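Local atomic coordinates of 3-oxoacyl-[acyl-carrier-protein] synthase, mitochondrial (Arabidopsis thaliana, PDB entry 2IX4), a protein that catalyses the condensation steps of mitochondrial fatty acid synthesis, adding two carbons from malonyl-ACP to a growing acyl chain. Residues A[63-68]-A[72-77]; A[93-98]-A[250-255]; A[298-303]-A[332-337]. One frame throughout, in Å; residues are numbered along the deposited sequence.

Contact 1. Residues A[63-68]-A[72-77]; sequences AFVPYG and GEFDEA
The Tyr67 and Phe74 rings meet edge-to-face: CD2 of Phe74 sits 3.6 Å above the centre of the tyrosine ring, and the planes stand at 73°. The two side chains run side by side and point the same way. From the same segment as Phe74, Glu76 brings OE1 to the edge of the Tyr67 ring, near its plane and 3.4 Å from Tyr67 CD1. Phe74 CG is anti to the backbone N (chi1 172°), and the CB at the foot of this ring packs 3.5 Å from Val65 CG1. Beneath the rings the backbones are tied twice. Phe74 N donates to Pro66 O over 2.7 Å in an almost straight bond, whereas Gly68 N reaches Phe74 O at 3.0 Å from above the carbonyl plane. Gly68 leaves room for Glu73, whose OE2 comes within 3.3 Å of Gly68 CA and accepts from Asn70 N in the intervening loop. Farther out, Tyr91 OH and Tyr67 OH are hydrogen-bonded, and Tyr91 also meets the Phe74 ring edge-to-face. With an alanine at Tyr67, the edge of Phe74 would probably lose the face it packs on, and Tyr91 OH this partner. Asp75, the N-cap of helix 76-79, accepts from Ala77 N. A single beta bridge of parallel pattern, with Phe74 bonded to both neighbours of Tyr67, closes this short loop, its arms 81° apart, between strand 61-63 and that helix.

Contact 2. Residues A[93-98]-A[250-255]; sequences VCAADE and EGSGVI
Ala95 and Ala96 of helix 93-98 lie against Val254 of strand 251-255, the two axes approaching to 7.2 Å with their N-to-C directions only 30° apart. Small side chains on the helix allow this close approach, and no hydrogen bond crosses the interface. Val254 divides its two methyls between the alanines: CG2 stands 3.8 Å from Ala95 CB, while CG1, anti to the backbone N (chi1 172°), rests 3.7 Å from Ala96 CA and also meets the methyl of Ala96. This is helix-on-sheet packing in the layered alpha/beta core of the thiolase-like fold, where helix 87-102 lies over the central mixed sheet and strand 251-259 runs between strands 3-12 and 200-207. Alternation along the strand turns Ser252 to the same side as Val254. Its hydroxyl OG lies 3.8 Å from Ala95 CB, so that one methyl is shared by the serine and the valine. The buried hydroxyl is satisfied within the sheet by a hydrogen bond to Gly205 O of the adjoining strand. On that strand Val202 touches both Ala96 and Val254, and Val162 of helix 157-166 packs against Ala96 as well.

Contact 3. Residues A[298-303]-A[332-337]; sequences LAMTRA and ARAIKT
Met300 reaches across from helix 294-307 to Ala334 and Ile335 of helix 325-339 with the end of its side chain, and the apolar contacts across the interface all fall on its terminal methyl. CE lies 3.8 Å from Ala334 CB and 4.2 Å from Ile335 CG1. The backbones remain well separated, their nearest CA atoms being 8.5 Å apart, between Met300 and Ile335. The thioether chain has CG anti to the carbonyl carbon and is extended at chi2, then bends at the sulfur (chi3 -83°), which sets CE against the surface of the other helix. Ala334 points its methyl toward Met300, whereas Ile335 directs its CB away and offers CG1 alone.

The methyl also rests on main-chain atoms: Met300 CE is 3.7 Å from Ala334 O and 3.9 Å from Ile335 N. These are van der Waals contacts, and no hydrogen bond joins the two segments.

Beyond the methionine, helix 294-307 packs on the central sheet, with Met300 touching Ser425 of strand 422-429 and Met413 and Asn415 of strand 411-418; Asn415 is one of the potassium ligands. Ile335 also touches Leu348, while Arg302 of helix 294-307 bonds to Gln169 O of the second subunit.

Contacts 1 and 2 are neighbours, with centres 12 Å apart, whereas contact 3 lies across the chain's centre from both. Glu250 OE2, in the 250-255 segment of contact 2, accepts a probable hydrogen bond from Val65 N of contact 1, and Phe74 packs on Cys94 of helix 87-102. Contact 1 is the partly exposed, local one, combining backbone bonds with aromatic packing. Contacts 2 and 3 are buried and apolar across their interfaces, but they join different elements: a helix laid closely on a central strand through alanines in contact 2, two separated helices bridged by one long methionine in contact 3.

Contact 1. Residues A[63-68]-A[72-77]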
loop_
_atom_site.group_PDB
_atom_site.type_symbol
_atom_site.label_atom_id
_atom_site.label_comp_id
_atom_site.label_asym_id
_atom_site.label_seq_id
_atom_site.Cartn_x
_atom_site.Cartn_y
_atom_site.Cartn_z
ATOM N N ALA A 63 3.652 -18.693 14.298
ATOM C CA ALA A 63 5.043 -18.886 13.899
ATOM C C ALA A 63 5.847 -17.623 14.163
ATOM O O ALA A 63 5.603 -16.588 13.547
ATOM C CB ALA A 63 5.116 -19.270 12.444
ATOM N N PHE A 64 6.818 -17.727 15.068
ATOM C CA PHE A 64 7.528 -16.566 15.598
ATOM C C PHE A 64 8.962 -16.455 15.103
ATOM O O PHE A 64 9.681 -17.451 15.021
ATOM C CB PHE A 64 7.570 -16.622 17.132
ATOM C CG PHE A 64 6.225 -16.501 17.792
ATOM C CD1 PHE A 64 5.466 -17.634 18.064
ATOM C CD2 PHE A 64 5.730 -15.256 18.164
ATOM C CE1 PHE A 64 4.221 -17.531 18.685
ATOM C CE2 PHE A 64 4.491 -15.142 18.787
ATOM C CZ PHE A 64 3.734 -16.285 19.043
ATOM N N VAL A 65 9.380 -15.229 14.808
ATOM C CA VAL A 65 10.791 -14.931 14.586
ATOM C C VAL A 65 11.547 -15.146 15.904
ATOM O O VAL A 65 11.134 -14.620 16.939
ATOM C CB VAL A 65 10.981 -13.471 14.102
ATOM C CG1 VAL A 65 12.442 -13.040 14.215
ATOM C CG2 VAL A 65 10.463 -13.307 12.676
ATOM N N PRO A 66 12.643 -15.932 15.875
ATOM C CA PRO A 66 13.470 -16.084 17.072
ATOM C C PRO A 66 14.316 -14.841 17.362
ATOM O O PRO A 66 15.096 -14.402 16.508
ATOM C CB PRO A 66 14.362 -17.286 16.738
ATOM C CG PRO A 66 14.460 -17.287 15.266
ATOM C CD PRO A 66 13.159 -16.729 14.744
ATOM N N TYR A 67 14.145 -14.285 18.558
ATOM C CA TYR A 67 14.896 -13.112 19.003
ATOM C C TYR A 67 16.129 -13.542 19.780
ATOM O O TYR A 67 16.133 -14.604 20.397
ATOM C CB TYR A 67 14.025 -12.229 19.902
ATOM C CG TYR A 67 13.024 -11.336 19.188
ATOM C CD1 TYR A 67 12.931 -9.981 19.502
ATOM C CD2 TYR A 67 12.159 -11.846 18.220
ATOM C CE1 TYR A 67 12.009 -9.155 18.861
ATOM C CE2 TYR A 67 11.238 -11.027 17.574
ATOM C CZ TYR A 67 11.170 -9.683 17.901
ATOM O OH TYR A 67 10.258 -8.869 17.265
ATOM N N GLY A 68 17.169 -12.717 19.756
ATOM C CA GLY A 68 18.380 -13.005 20.517
ATOM C C GLY A 68 19.634 -12.454 19.874
ATOM O O GLY A 68 19.606 -11.994 18.732
ATOM N N GLY A 72 21.651 -16.677 13.816
ATOM C CA GLY A 72 20.329 -17.132 13.387
ATOM C C GLY A 72 19.167 -16.512 14.143
ATOM O O GLY A 72 18.012 -16.883 13.919
ATOM N N GLU A 73 19.467 -15.561 15.030
ATOM C CA GLU A 73 18.443 -14.886 15.836
ATOM C C GLU A 73 18.332 -13.396 15.500
ATOM O O GLU A 73 19.316 -12.762 15.109
ATOM C CB GLU A 73 18.726 -15.066 17.332
ATOM C CG GLU A 73 18.692 -16.516 17.803
ATOM C CD GLU A 73 19.052 -16.679 19.272
ATOM O OE1 GLU A 73 18.531 -17.621 19.900
ATOM O OE2 GLU A 73 19.851 -15.876 19.804
ATOM N N PHE A 74 17.127 -12.849 15.654
ATOM C CA PHE A 74 16.867 -11.434 15.397
ATOM C C PHE A 74 17.124 -10.608 16.656
ATOM O O PHE A 74 16.424 -10.764 17.656
ATOM C CB PHE A 74 15.423 -11.249 14.912
ATOM C CG PHE A 74 14.991 -9.813 14.800
ATOM C CD1 PHE A 74 15.349 -9.049 13.691
ATOM C CD2 PHE A 74 14.209 -9.227 15.797
ATOM C CE1 PHE A 74 14.944 -7.722 13.580
ATOM C CE2 PHE A 74 13.802 -7.900 15.699
ATOM C CZ PHE A 74 14.168 -7.144 14.587
ATOM N N ASP A 75 18.125 -9.731 16.598
ATOM C CA ASP A 75 18.505 -8.905 17.748
ATOM C C ASP A 75 17.746 -7.577 17.782
ATOM O O ASP A 75 18.072 -6.645 17.044
ATOM C CB ASP A 75 20.021 -8.658 17.751
ATOM C CG ASP A 75 20.517 -8.029 19.044
ATOM O OD1 ASP A 75 19.721 -7.864 19.995
ATOM O OD2 ASP A 75 21.721 -7.704 19.111
ATOM N N GLU A 76 16.746 -7.497 18.658
ATOM C CA GLU A 76 15.928 -6.284 18.815
ATOM C C GLU A 76 16.741 -5.059 19.258
ATOM O O GLU A 76 16.358 -3.927 18.980
ATOM C CB GLU A 76 14.742 -6.534 19.764
ATOM C CG GLU A 76 15.074 -6.586 21.271
ATOM C CD GLU A 76 15.812 -7.851 21.709
ATOM O OE1 GLU A 76 15.828 -8.848 20.951
ATOM O OE2 GLU A 76 16.379 -7.850 22.825
ATOM N N ALA A 77 17.865 -5.297 19.932
ATOM C CA ALA A 77 18.763 -4.229 20.374
ATOM C C ALA A 77 19.493 -3.555 19.209
ATOM O O ALA A 77 20.024 -2.446 19.348
ATOM C CB ALA A 77 19.771 -4.771 21.386
#

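Contact 2. Residues A[93-98]-A[250-255]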
loop_
_atom_site.group_PDB
_atom_site.type_symbol
_atom_site.label_atom_id
_atom_site.label_comp_id
_atom_site.label_asym_id
_atom_site.label_seq_id
_atom_site.Cartn_x
_atom_site.Cartn_y
_atom_site.Cartn_z
ATOM N N VAL A 93 14.275 -3.748 7.816
ATOM C CA VAL A 93 15.615 -3.161 7.837
ATOM C C VAL A 93 16.664 -4.261 7.995
ATOM O O VAL A 93 17.674 -4.263 7.293
ATOM C CB VAL A 93 15.757 -2.062 8.926
ATOM C CG1 VAL A 93 17.208 -1.586 9.047
ATOM C CG2 VAL A 93 14.844 -0.885 8.608
ATOM N N CYS A 94 16.402 -5.200 8.904
ATOM C CA CYS A 94 17.269 -6.364 9.112
ATOM C C CYS A 94 17.466 -7.156 7.815
ATOM O O CYS A 94 18.598 -7.446 7.419
ATOM C CB CYS A 94 16.691 -7.269 10.207
ATOM S SG CYS A 94 17.651 -8.758 10.537
ATOM N N ALA A 95 16.354 -7.486 7.160
ATOM C CA ALA A 95 16.374 -8.230 5.902
ATOM C C ALA A 95 17.016 -7.437 4.762
ATOM O O ALA A 95 17.765 -7.999 3.957
ATOM C CB ALA A 95 14.965 -8.668 5.524
ATOM N N ALA A 96 16.723 -6.136 4.700
ATOM C CA ALA A 96 17.280 -5.269 3.664
ATOM C C ALA A 96 18.792 -5.158 3.791
ATOM O O ALA A 96 19.498 -5.151 2.784
ATOM C CB ALA A 96 16.640 -3.892 3.699
ATOM N N ASP A 97 19.279 -5.089 5.029
ATOM C CA ASP A 97 20.715 -5.011 5.293
ATOM C C ASP A 97 21.453 -6.261 4.821
ATOM O O ASP A 97 22.558 -6.167 4.274
ATOM C CB ASP A 97 20.982 -4.788 6.782
ATOM C CG ASP A 97 22.416 -4.373 7.057
ATOM O OD1 ASP A 97 23.169 -5.188 7.631
ATOM O OD2 ASP A 97 22.792 -3.240 6.679
ATOM N N GLU A 98 20.848 -7.425 5.048
ATOM C CA GLU A 98 21.405 -8.693 4.579
ATOM C C GLU A 98 21.419 -8.749 3.052
ATOM O O GLU A 98 22.440 -9.093 2.452
ATOM C CB GLU A 98 20.624 -9.884 5.147
ATOM C CG GLU A 98 21.218 -11.239 4.769
ATOM C CD GLU A 98 20.297 -12.418 5.055
ATOM O OE1 GLU A 98 19.182 -12.219 5.591
ATOM O OE2 GLU A 98 20.703 -13.554 4.739
ATOM N N GLU A 250 5.171 -14.358 11.168
ATOM C CA GLU A 250 5.736 -13.013 11.090
ATOM C C GLU A 250 7.131 -13.049 10.471
ATOM O O GLU A 250 7.801 -14.082 10.491
ATOM C CB GLU A 250 5.809 -12.381 12.486
ATOM C CG GLU A 250 6.678 -13.170 13.466
ATOM C CD GLU A 250 6.979 -12.427 14.751
ATOM O OE1 GLU A 250 6.715 -11.207 14.830
ATOM O OE2 GLU A 250 7.489 -13.072 15.691
ATOM N N GLY A 251 7.559 -11.915 9.928
ATOM C CA GLY A 251 8.927 -11.776 9.428
ATOM C C GLY A 251 9.011 -10.854 8.234
ATOM O O GLY A 251 8.115 -10.042 7.998
ATOM N N SER A 252 10.094 -10.985 7.478
ATOM C CA SER A 252 10.321 -10.145 6.310
ATOM C C SER A 252 11.157 -10.868 5.271
ATOM O O SER A 252 12.040 -11.659 5.608
ATOM C CB SER A 252 11.024 -8.841 6.708
ATOM O OG SER A 252 11.182 -7.978 5.591
ATOM N N GLY A 253 10.865 -10.582 4.008
ATOM C CA GLY A 253 11.696 -11.011 2.896
ATOM C C GLY A 253 12.022 -9.795 2.057
ATOM O O GLY A 253 11.135 -9.020 1.701
ATOM N N VAL A 254 13.302 -9.608 1.768
ATOM C CA VAL A 254 13.745 -8.482 0.961
ATOM C C VAL A 254 14.763 -8.962 -0.071
ATOM O O VAL A 254 15.689 -9.714 0.254
ATOM C CB VAL A 254 14.344 -7.343 1.838
ATOM C CG1 VAL A 254 14.987 -6.270 0.975
ATOM C CG2 VAL A 254 13.271 -6.721 2.738
ATOM N N ILE A 255 14.569 -8.540 -1.318
ATOM C CA ILE A 255 15.532 -8.825 -2.382
ATOM C C ILE A 255 16.075 -7.547 -3.007
ATOM O O ILE A 255 15.439 -6.490 -2.941
ATOM C CB ILE A 255 14.940 -9.739 -3.497
ATOM C CG1 ILE A 255 13.754 -9.066 -4.199
ATOM C CG2 ILE A 255 14.549 -11.092 -2.922
ATOM C CD1 ILE A 255 13.180 -9.864 -5.359
#

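Contact 3. Residues A[298-303]-A[332-337]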
loop_
_atom_site.group_PDB
_atom_site.type_symbol
_atom_site.label_atom_id
_atom_site.label_comp_id
_atom_site.label_asym_id
_atom_site.label_seq_id
_atom_site.Cartn_x
_atom_site.Cartn_y
_atom_site.Cartn_z
ATOM N N LEU A 298 -5.771 -16.627 -14.107
ATOM C CA LEU A 298 -5.389 -15.406 -14.815
ATOM C C LEU A 298 -4.004 -14.912 -14.410
ATOM O O LEU A 298 -3.190 -14.580 -15.265
ATOM C CB LEU A 298 -6.432 -14.304 -14.603
ATOM C CG LEU A 298 -7.732 -14.415 -15.404
ATOM C CD1 LEU A 298 -8.723 -13.346 -14.964
ATOM C CD2 LEU A 298 -7.460 -14.308 -16.903
ATOM N N ALA A 299 -3.740 -14.888 -13.108
ATOM C CA ALA A 299 -2.463 -14.411 -12.582
ATOM C C ALA A 299 -1.287 -15.254 -13.078
ATOM O O ALA A 299 -0.249 -14.714 -13.473
ATOM C CB ALA A 299 -2.497 -14.378 -11.058
ATOM N N MET A 300 -1.459 -16.575 -13.050
ATOM C CA MET A 300 -0.437 -17.514 -13.523
ATOM C C MET A 300 -0.242 -17.432 -15.039
ATOM O O MET A 300 0.891 -17.419 -15.529
ATOM C CB MET A 300 -0.788 -18.948 -13.103
ATOM C CG MET A 300 -0.619 -19.219 -11.613
ATOM S SD MET A 300 -0.767 -20.963 -11.183
ATOM C CE MET A 300 -2.547 -21.156 -11.077
ATOM N N THR A 301 -1.353 -17.375 -15.771
ATOM C CA THR A 301 -1.326 -17.257 -17.225
ATOM C C THR A 301 -0.618 -15.978 -17.681
ATOM O O THR A 301 0.162 -15.997 -18.641
ATOM C CB THR A 301 -2.757 -17.310 -17.805
ATOM O OG1 THR A 301 -3.358 -18.554 -17.433
ATOM C CG2 THR A 301 -2.741 -17.207 -19.319
ATOM N N ARG A 302 -0.885 -14.881 -16.976
ATOM C CA ARG A 302 -0.307 -13.578 -17.304
ATOM C C ARG A 302 1.200 -13.527 -17.072
ATOM O O ARG A 302 1.930 -12.945 -17.873
ATOM C CB ARG A 302 -1.029 -12.461 -16.549
ATOM C CG ARG A 302 -2.350 -12.077 -17.213
ATOM C CD ARG A 302 -3.326 -11.428 -16.253
ATOM N NE ARG A 302 -4.621 -11.195 -16.898
ATOM C CZ ARG A 302 -5.666 -10.605 -16.322
ATOM N NH1 ARG A 302 -5.591 -10.173 -15.069
ATOM N NH2 ARG A 302 -6.795 -10.447 -17.004
ATOM N N ALA A 303 1.658 -14.147 -15.986
ATOM C CA ALA A 303 3.089 -14.254 -15.695
ATOM C C ALA A 303 3.809 -15.089 -16.760
ATOM O O ALA A 303 4.900 -14.726 -17.203
ATOM C CB ALA A 303 3.308 -14.841 -14.305
ATOM N N ALA A 332 -5.224 -25.615 -6.198
ATOM C CA ALA A 332 -4.909 -26.913 -6.800
ATOM C C ALA A 332 -5.650 -27.084 -8.125
ATOM O O ALA A 332 -5.066 -27.513 -9.121
ATOM C CB ALA A 332 -5.261 -28.049 -5.842
ATOM N N ARG A 333 -6.934 -26.731 -8.119
ATOM C CA ARG A 333 -7.779 -26.746 -9.311
ATOM C C ARG A 333 -7.219 -25.810 -10.386
ATOM O O ARG A 333 -7.169 -26.162 -11.567
ATOM C CB ARG A 333 -9.197 -26.327 -8.926
ATOM C CG ARG A 333 -10.291 -26.921 -9.785
ATOM C CD ARG A 333 -11.656 -26.769 -9.119
ATOM N NE ARG A 333 -11.791 -27.598 -7.918
ATOM C CZ ARG A 333 -11.971 -27.130 -6.683
ATOM N NH1 ARG A 333 -12.051 -25.825 -6.453
ATOM N NH2 ARG A 333 -12.084 -27.979 -5.670
ATOM N N ALA A 334 -6.780 -24.626 -9.960
ATOM C CA ALA A 334 -6.204 -23.623 -10.851
ATOM C C ALA A 334 -4.868 -24.069 -11.453
ATOM O O ALA A 334 -4.600 -23.813 -12.630
ATOM C CB ALA A 334 -6.042 -22.300 -10.119
ATOM N N ILE A 335 -4.040 -24.735 -10.645
ATOM C CA ILE A 335 -2.773 -25.303 -11.121
ATOM C C ILE A 335 -3.031 -26.396 -12.168
ATOM O O ILE A 335 -2.311 -26.490 -13.164
ATOM C CB ILE A 335 -1.885 -25.817 -9.950
ATOM C CG1 ILE A 335 -1.404 -24.640 -9.096
ATOM C CG2 ILE A 335 -0.682 -26.614 -10.474
ATOM C CD1 ILE A 335 -0.796 -25.033 -7.748
ATOM N N LYS A 336 -4.069 -27.201 -11.948
ATOM C CA LYS A 336 -4.511 -28.190 -12.934
ATOM C C LYS A 336 -4.958 -27.556 -14.246
ATOM O O LYS A 336 -4.699 -28.103 -15.318
ATOM C CB LYS A 336 -5.639 -29.068 -12.378
ATOM C CG LYS A 336 -5.271 -30.540 -12.226
ATOM C CD LYS A 336 -6.471 -31.403 -11.832
ATOM C CE LYS A 336 -7.373 -31.697 -13.024
ATOM N NZ LYS A 336 -8.450 -32.676 -12.694
ATOM N N THR A 337 -5.636 -26.413 -14.159
ATOM C CA THR A 337 -6.148 -25.716 -15.343
ATOM C C THR A 337 -5.022 -25.079 -16.167
ATOM O O THR A 337 -5.038 -25.126 -17.397
ATOM C CB THR A 337 -7.216 -24.660 -14.956
ATOM O OG1 THR A 337 -8.310 -25.307 -14.291
ATOM C CG2 THR A 337 -7.751 -23.929 -16.187
#